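Local coordinates for putative acetamidase/formamidase (PDB 5UBU), which probably hydrolyses carbon-nitrogen bonds other than peptide bonds in linear amides, and binds a pair of sodium ions, at residues B[24-29]-B[48-53]; B[191-196]-B[218-223]. All blocks are in the same frame, centred on the assembly; numbering follows the deposited sequence.

Contact 1 of 2, residues B[24-29]-B[48-53]; sequences VTHHLT and LTIEPG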
loop_
_atom_site.group_PDB
_atom_site.type_symbol
_atom_site.label_atom_id
_atom_site.label_comp_id
_atom_site.label_asym_id
_atom_site.label_seq_id
_atom_site.Cartn_x
_atom_site.Cartn_y
_atom_site.Cartn_z
ATOM N N VAL B 24 27.362 -36.834 -6.693
ATOM C CA VAL B 24 26.482 -37.986 -6.633
ATOM C C VAL B 24 25.143 -37.424 -7.130
ATOM O O VAL B 24 24.715 -36.357 -6.689
ATOM C CB VAL B 24 26.338 -38.538 -5.196
ATOM C CG1 VAL B 24 25.313 -39.669 -5.150
ATOM C CG2 VAL B 24 27.677 -39.010 -4.665
ATOM N N THR B 25 24.511 -38.115 -8.078
ATOM C CA THR B 25 23.226 -37.689 -8.625
ATOM C C THR B 25 22.125 -38.493 -7.948
ATOM O O THR B 25 22.127 -39.729 -7.982
ATOM C CB THR B 25 23.172 -37.891 -10.153
ATOM O OG1 THR B 25 24.196 -37.096 -10.768
ATOM C CG2 THR B 25 21.804 -37.485 -10.727
ATOM N N HIS B 26 21.199 -37.781 -7.315
ATOM C CA HIS B 26 20.075 -38.395 -6.618
ATOM C C HIS B 26 18.825 -38.196 -7.454
ATOM O O HIS B 26 18.682 -37.167 -8.103
ATOM C CB HIS B 26 19.896 -37.745 -5.252
ATOM C CG HIS B 26 21.155 -37.695 -4.442
ATOM N ND1 HIS B 26 21.567 -38.731 -3.633
ATOM C CD2 HIS B 26 22.100 -36.733 -4.331
ATOM C CE1 HIS B 26 22.706 -38.403 -3.053
ATOM N NE2 HIS B 26 23.050 -37.196 -3.457
ATOM N N HIS B 27 17.937 -39.186 -7.449
ATOM C CA HIS B 27 16.698 -39.121 -8.220
ATOM C C HIS B 27 15.558 -38.978 -7.222
ATOM O O HIS B 27 15.151 -39.962 -6.616
ATOM C CB HIS B 27 16.520 -40.408 -9.051
ATOM C CG HIS B 27 17.714 -40.766 -9.903
ATOM N ND1 HIS B 27 17.867 -40.330 -11.203
ATOM C CD2 HIS B 27 18.819 -41.500 -9.624
ATOM C CE1 HIS B 27 19.016 -40.774 -11.683
ATOM N NE2 HIS B 27 19.612 -41.488 -10.745
ATOM N N LEU B 28 15.070 -37.753 -7.024
ATOM C CA LEU B 28 13.971 -37.501 -6.086
ATOM C C LEU B 28 12.635 -37.751 -6.787
ATOM O O LEU B 28 11.954 -36.830 -7.212
ATOM C CB LEU B 28 14.060 -36.087 -5.479
ATOM C CG LEU B 28 12.969 -35.660 -4.479
ATOM C CD1 LEU B 28 12.713 -36.710 -3.407
ATOM C CD2 LEU B 28 13.331 -34.332 -3.839
ATOM N N THR B 29 12.292 -39.027 -6.903
ATOM C CA THR B 29 11.049 -39.452 -7.526
ATOM C C THR B 29 9.888 -39.270 -6.552
ATOM O O THR B 29 10.090 -38.937 -5.386
ATOM C CB THR B 29 11.112 -40.950 -7.899
ATOM O OG1 THR B 29 11.293 -41.738 -6.717
ATOM C CG2 THR B 29 12.254 -41.239 -8.851
ATOM N N LEU B 48 15.649 -36.717 1.707
ATOM C CA LEU B 48 16.943 -36.951 1.083
ATOM C C LEU B 48 18.043 -36.139 1.755
ATOM O O LEU B 48 17.810 -35.005 2.169
ATOM C CB LEU B 48 16.867 -36.531 -0.391
ATOM C CG LEU B 48 18.141 -36.603 -1.241
ATOM C CD1 LEU B 48 18.651 -38.038 -1.364
ATOM C CD2 LEU B 48 17.853 -35.995 -2.606
ATOM N N THR B 49 19.235 -36.723 1.855
ATOM C CA THR B 49 20.392 -36.039 2.424
ATOM C C THR B 49 21.489 -36.090 1.372
ATOM O O THR B 49 21.792 -37.166 0.840
ATOM C CB THR B 49 20.871 -36.693 3.732
ATOM O OG1 THR B 49 19.792 -36.721 4.678
ATOM C CG2 THR B 49 22.051 -35.918 4.324
ATOM N N ILE B 50 22.068 -34.931 1.060
ATOM C CA ILE B 50 23.112 -34.842 0.041
ATOM C C ILE B 50 24.362 -34.108 0.519
ATOM O O ILE B 50 24.353 -33.426 1.547
ATOM C CB ILE B 50 22.586 -34.098 -1.219
ATOM C CG1 ILE B 50 22.279 -32.632 -0.909
ATOM C CG2 ILE B 50 21.341 -34.783 -1.778
ATOM C CD1 ILE B 50 21.827 -31.849 -2.121
ATOM N N GLU B 51 25.438 -34.257 -0.250
ATOM C CA GLU B 51 26.698 -33.569 0.013
ATOM C C GLU B 51 26.703 -32.285 -0.830
ATOM O O GLU B 51 26.113 -32.257 -1.919
ATOM C CB GLU B 51 27.883 -34.451 -0.383
ATOM C CG GLU B 51 28.068 -35.690 0.484
ATOM C CD GLU B 51 28.535 -35.366 1.886
ATOM O OE1 GLU B 51 29.029 -34.244 2.131
ATOM O OE2 GLU B 51 28.444 -36.247 2.763
ATOM N N PRO B 52 27.336 -31.207 -0.323
ATOM C CA PRO B 52 27.396 -30.003 -1.142
ATOM C C PRO B 52 28.109 -30.323 -2.454
ATOM O O PRO B 52 29.165 -30.959 -2.443
ATOM C CB PRO B 52 28.223 -29.032 -0.289
ATOM C CG PRO B 52 28.040 -29.490 1.104
ATOM C CD PRO B 52 27.916 -30.985 1.015
ATOM N N GLY B 53 27.508 -29.920 -3.565
ATOM C CA GLY B 53 28.077 -30.181 -4.889
ATOM C C GLY B 53 27.304 -31.252 -5.642
ATOM O O GLY B 53 27.443 -31.365 -6.840
#
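His26 meets Leu48 and Ile50 between two strands that run nearly antiparallel (163°) with their axes 9.2 Å apart. No hydrogen bond joins the two segments, and the contact consists of aliphatic groups laid against one imidazole. The methyl CG2 of Ile50 lies over one face of the ring, 3.3 Å from His26 CD2 and 3.4 Å from His26 NE2. With CG anti to the carbonyl carbon (chi1 -51°) and the ring turned by chi2 of -87°, His26 offers this face to the isoleucine branch, while the CD1 end of Ile50 leads away from the histidine. Leu48 comes in obliquely beside the ring: its CD1 is 3.8 Å from His26 ND1, and its CD2 packs on His26 CB.

A polar interaction of the histidine lies just beyond the contact. His26 NE2 is hydrogen-bonded to Asp54 OD2, which also accepts a hydrogen bond from the backbone N of Glu51, so one carboxylate oxygen ties the ring to the chain that follows Ile50 and should limit the ring's rotation.

Strand 25-28 is an outermost strand of the nine-stranded sheet, hydrogen-bonded in parallel to strand 55-59, whereas strand 48-50 pairs with strand 87-93 in another sheet. His26 thus packs between layers, and Ile50 continues inward to Ile91 on strand 87-93 and Val245 on strand 239-248.

Contact 2 of 2, residues B[191-196]-B[218-223]; sequences GGNMDV and IGDAHA. With NA (sodium ion), chain H; NA (sodium ion), chain G.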
loop_
_atom_site.group_PDB
_atom_site.type_symbol
_atom_site.label_atom_id
_atom_site.label_comp_id
_atom_site.label_asym_id
_atom_site.label_seq_id
_atom_site.Cartn_x
_atom_site.Cartn_y
_atom_site.Cartn_z
ATOM N N GLY B 191 12.788 -17.535 0.823
ATOM C CA GLY B 191 12.544 -17.872 -0.573
ATOM C C GLY B 191 11.036 -18.055 -0.664
ATOM O O GLY B 191 10.274 -17.124 -0.387
ATOM N N GLY B 192 10.602 -19.247 -1.057
ATOM C CA GLY B 192 9.175 -19.550 -1.136
ATOM C C GLY B 192 8.577 -19.355 -2.515
ATOM O O GLY B 192 9.280 -19.450 -3.522
ATOM N N ASN B 193 7.272 -19.075 -2.541
ATOM C CA ASN B 193 6.513 -18.880 -3.778
ATOM C C ASN B 193 6.781 -17.483 -4.349
ATOM O O ASN B 193 5.918 -16.599 -4.333
ATOM C CB ASN B 193 5.017 -19.085 -3.493
ATOM C CG ASN B 193 4.176 -19.155 -4.750
ATOM O OD1 ASN B 193 4.669 -19.501 -5.818
ATOM N ND2 ASN B 193 2.890 -18.865 -4.617
HETATM N N MSE B 194 7.991 -17.307 -4.868
HETATM C CA MSE B 194 8.428 -16.028 -5.422
HETATM C C MSE B 194 7.913 -15.757 -6.810
HETATM O O MSE B 194 7.672 -14.608 -7.165
HETATM C CB MSE B 194 9.953 -16.012 -5.476
HETATM C CG MSE B 194 10.570 -16.114 -4.084
HETATM SE SE MSE B 194 12.520 -16.300 -4.216
HETATM C CE MSE B 194 12.641 -18.115 -4.966
ATOM N N ASP B 195 7.756 -16.806 -7.608
ATOM C CA ASP B 195 7.287 -16.676 -8.985
ATOM C C ASP B 195 8.083 -15.604 -9.752
ATOM O O ASP B 195 7.518 -14.672 -10.308
ATOM C CB ASP B 195 5.784 -16.379 -9.024
ATOM C CG ASP B 195 4.926 -17.507 -8.451
ATOM O OD1 ASP B 195 5.361 -18.681 -8.431
ATOM O OD2 ASP B 195 3.781 -17.213 -8.044
ATOM N N VAL B 196 9.405 -15.743 -9.738
ATOM C CA VAL B 196 10.307 -14.840 -10.447
ATOM C C VAL B 196 10.767 -15.611 -11.688
ATOM O O VAL B 196 11.492 -16.600 -11.555
ATOM C CB VAL B 196 11.515 -14.434 -9.572
ATOM C CG1 VAL B 196 12.543 -13.652 -10.385
ATOM C CG2 VAL B 196 11.052 -13.614 -8.379
ATOM N N ILE B 218 11.495 -27.499 -3.125
ATOM C CA ILE B 218 11.356 -27.061 -4.521
ATOM C C ILE B 218 10.004 -27.508 -5.074
ATOM O O ILE B 218 9.407 -28.468 -4.586
ATOM C CB ILE B 218 12.543 -27.577 -5.382
ATOM C CG1 ILE B 218 12.531 -26.962 -6.777
ATOM C CG2 ILE B 218 12.548 -29.109 -5.455
ATOM C CD1 ILE B 218 13.741 -27.328 -7.609
ATOM N N GLY B 219 9.501 -26.784 -6.067
ATOM C CA GLY B 219 8.219 -27.132 -6.692
ATOM C C GLY B 219 7.643 -26.038 -7.550
ATOM O O GLY B 219 8.308 -25.046 -7.817
ATOM N N ASP B 220 6.405 -26.243 -7.994
ATOM C CA ASP B 220 5.676 -25.264 -8.806
ATOM C C ASP B 220 6.460 -24.811 -10.048
ATOM O O ASP B 220 6.846 -23.652 -10.178
ATOM C CB ASP B 220 5.274 -24.073 -7.914
ATOM C CG ASP B 220 4.402 -23.036 -8.631
ATOM O OD1 ASP B 220 3.624 -23.363 -9.560
ATOM O OD2 ASP B 220 4.489 -21.876 -8.210
ATOM N N ALA B 221 6.699 -25.746 -10.956
ATOM C CA ALA B 221 7.400 -25.434 -12.187
ATOM C C ALA B 221 6.452 -24.692 -13.135
ATOM O O ALA B 221 5.254 -25.000 -13.187
ATOM C CB ALA B 221 7.904 -26.711 -12.838
ATOM N N HIS B 222 6.982 -23.693 -13.845
ATOM C CA HIS B 222 6.202 -22.928 -14.823
ATOM C C HIS B 222 6.837 -23.061 -16.193
ATOM O O HIS B 222 8.047 -22.957 -16.315
ATOM C CB HIS B 222 6.142 -21.430 -14.515
ATOM C CG HIS B 222 5.453 -21.082 -13.242
ATOM N ND1 HIS B 222 5.829 -20.008 -12.474
ATOM C CD2 HIS B 222 4.442 -21.688 -12.578
ATOM C CE1 HIS B 222 5.043 -19.935 -11.414
ATOM N NE2 HIS B 222 4.199 -20.949 -11.447
ATOM N N ALA B 223 6.022 -23.283 -17.219
ATOM C CA ALA B 223 6.528 -23.395 -18.594
ATOM C C ALA B 223 6.851 -22.011 -19.147
ATOM O O ALA B 223 7.613 -21.879 -20.095
ATOM C CB ALA B 223 5.514 -24.097 -19.483
HETATM NA NA NA H . 3.588 -19.899 -7.740
HETATM NA NA NA G . 2.367 -21.584 -10.151
HETATM O O HOH W 1 1.085 -18.415 -7.636
#
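The backbones of 191-196 and 218-223 advance in the same sense but stay well apart, Asn193 CA facing Asp220 CA at 8.2 Å and Asp195 CA facing His222 CA at 8.6 Å. Their side chains meet between them, around two sodium ions, without a hydrogen bond between the segments.

The sodium ion of chain H joins both segments: Asn193 OD1 and Asp220 OD2 each bind it at 2.2 Å. The Asp195 carboxylate grips it unequally with both oxygens, OD1 at 2.3 Å and OD2 at 2.7 Å. A water adds another ligand. Asp220, whose CG is anti to the backbone N (chi1 -175°), bridges the metals; its OD1 binds the sodium ion of chain G at 2.3 Å, with OD2 more distant. His222 NE2 coordinates that second ion at 2.3 Å, and Glu236 also binds it. This carboxylate-bridged two-metal site is consistent with a metal-dependent active site for amide hydrolysis. The metals would offset the repulsion among the gathered carboxylates. Asp195 OD1 also lies at the edge of the His222 ring, near its plane and close to CE1, with carboxylate and ring planes 52° apart. Asn193 ND2, turned from the metal, is hydrogen-bonded to Leu185 O.

Strand 191-193 and strand 214-222 each pair antiparallel with strand 169-175, and strand 236-237, which carries Glu236, pairs with strand 214-222.

How the contacts relate
The two contacts follow one another along the chain, contact 1 closing before contact 2 opens. Their centres are 20 Å apart and their nearest atoms about 6 Å, without touching. The seven-stranded mixed sheet connects them: strand 48-50 of contact 1 pairs with strand 87-93, which in turn pairs with strand 214-222 of contact 2. Contact 1 lies toward the periphery, its centre about 19 Å from that of the chain, where this sheet meets the edge of the nine-stranded one. Contact 2 is buried, its centre about 4 Å from that of the chain, so the same sheet extends from an outer interlayer contact to the two-sodium site.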